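Side-chain contact in acetyl xylan esterase (Metagenome, PDB 6XYC), which probably removes acetyl and feruloyl groups from complex xylans, as a bifunctional serine esterase of the alpha/beta hydrolase fold: residues N16-S19 against S24-L27. Numbering follows the deposited sequence.
Sequences NYAS and SHNL
The loop between antiparallel strands 8-16 and 26-32 is fastened where their pairing ends: Asn16 and Asn26 form the non-hydrogen-bonded pair, and just beyond it Tyr17 N donates to His25 O at 2.9 Å, a nearly straight bond (166°). The same carbonyl oxygen lies over one face of the Tyr17 ring, toward its rim, and takes a CA-H...O contact from Asn16. With chi1 at 62°, CG of Tyr17 sits between its own backbone N and carbonyl carbon, which folds the phenol back across the opposing backbone. His25 CB then rests over the ring face, 4.2 Å from its centroid, in a CH-pi contact, while Leu27 CD2 packs obliquely against Tyr17 CD2 at 3.5 Å. The hydroxyl reaches the edge of the imidazole, OH to His25 CD2 being 3.3 Å, and its hydrogen bond goes to Asn78 O. Ala18 CB approaches the imidazole obliquely, nearest ND1. His25 is fixed at both nitrogens, ND1 by Asp20 and NE2 by Asp93 of helix 89-103, which would probably polarise the ring. The Asn16 amide divides its work: OD1 accepts from Ala18 N at 3.0 Å, closing an Asx turn, whereas ND2 bonds to Asp20 and only weakly to Asn26 OD1, the two amide planes standing 88° apart. An Asx turn thus opens the loop between two antiparallel strands, while Tyr17, by packing, and His25, by its hydrogen bond, tie that loop to helix 89-103 beside the sheet of an alpha/beta hydrolase fold.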
loop_
_atom_site.group_PDB
_atom_site.type_symbol
_atom_site.label_atom_id
_atom_site.label_comp_id
_atom_site.label_asym_id
_atom_site.label_seq_id
_atom_site.Cartn_x
_atom_site.Cartn_y
_atom_site.Cartn_z
ATOM N N ASN A 16 8.823 5.917 -15.425
ATOM C CA ASN A 16 9.724 5.122 -14.603
ATOM C C ASN A 16 10.167 5.947 -13.400
ATOM O O ASN A 16 10.597 7.096 -13.551
ATOM C CB ASN A 16 10.934 4.664 -15.413
ATOM C CG ASN A 16 11.799 3.680 -14.650
ATOM O OD1 ASN A 16 12.674 4.076 -13.880
ATOM N ND2 ASN A 16 11.549 2.386 -14.851
ATOM N N TYR A 17 10.052 5.367 -12.205
ATOM C CA TYR A 17 10.395 6.072 -10.978
ATOM C C TYR A 17 11.731 5.638 -10.391
ATOM O O TYR A 17 12.167 6.220 -9.391
ATOM C CB TYR A 17 9.278 5.901 -9.931
ATOM C CG TYR A 17 9.004 4.479 -9.467
ATOM C CD1 TYR A 17 9.865 3.835 -8.588
ATOM C CD2 TYR A 17 7.864 3.799 -9.886
ATOM C CE1 TYR A 17 9.614 2.550 -8.155
ATOM C CE2 TYR A 17 7.605 2.512 -9.458
ATOM C CZ TYR A 17 8.480 1.897 -8.592
ATOM O OH TYR A 17 8.232 0.612 -8.162
ATOM N N ALA A 18 12.395 4.643 -10.981
ATOM C CA ALA A 18 13.660 4.136 -10.466
ATOM C C ALA A 18 14.841 4.452 -11.378
ATOM O O ALA A 18 15.928 3.893 -11.185
ATOM C CB ALA A 18 13.577 2.626 -10.248
ATOM N N SER A 19 14.655 5.324 -12.366
ATOM C CA SER A 19 15.725 5.671 -13.296
ATOM C C SER A 19 16.326 4.420 -13.932
ATOM O O SER A 19 17.538 4.321 -14.136
ATOM C CB SER A 19 16.811 6.491 -12.596
ATOM O OG SER A 19 16.302 7.712 -12.098
ATOM N N SER A 24 8.408 -2.982 -14.076
ATOM C CA SER A 24 8.088 -3.136 -12.663
ATOM C C SER A 24 8.342 -1.871 -11.863
ATOM O O SER A 24 7.886 -1.781 -10.719
ATOM C CB SER A 24 8.904 -4.289 -12.075
ATOM O OG SER A 24 10.295 -4.055 -12.238
ATOM N N HIS A 25 9.060 -0.899 -12.425
ATOM C CA HIS A 25 9.334 0.364 -11.756
ATOM C C HIS A 25 8.684 1.534 -12.486
ATOM O O HIS A 25 9.218 2.647 -12.489
ATOM C CB HIS A 25 10.841 0.587 -11.623
ATOM C CG HIS A 25 11.484 -0.261 -10.570
ATOM N ND1 HIS A 25 12.801 -0.662 -10.644
ATOM C CD2 HIS A 25 10.993 -0.784 -9.420
ATOM C CE1 HIS A 25 13.094 -1.397 -9.585
ATOM N NE2 HIS A 25 12.015 -1.485 -8.825
ATOM N N ASN A 26 7.543 1.289 -13.120
ATOM C CA ASN A 26 6.752 2.336 -13.745
ATOM C C ASN A 26 5.565 2.706 -12.866
ATOM O O ASN A 26 5.109 1.923 -12.033
ATOM C CB ASN A 26 6.247 1.898 -15.120
ATOM C CG ASN A 26 7.335 1.884 -16.167
ATOM O OD1 ASN A 26 8.430 2.400 -15.961
ATOM N ND2 ASN A 26 7.024 1.292 -17.319
ATOM N N LEU A 27 5.057 3.916 -13.078
ATOM C CA LEU A 27 3.830 4.353 -12.431
ATOM C C LEU A 27 3.022 5.194 -13.406
ATOM O O LEU A 27 3.529 5.645 -14.435
ATOM C CB LEU A 27 4.121 5.151 -11.151
ATOM C CG LEU A 27 5.138 6.287 -11.205
ATOM C CD1 LEU A 27 4.529 7.540 -11.787
ATOM C CD2 LEU A 27 5.673 6.532 -9.793
#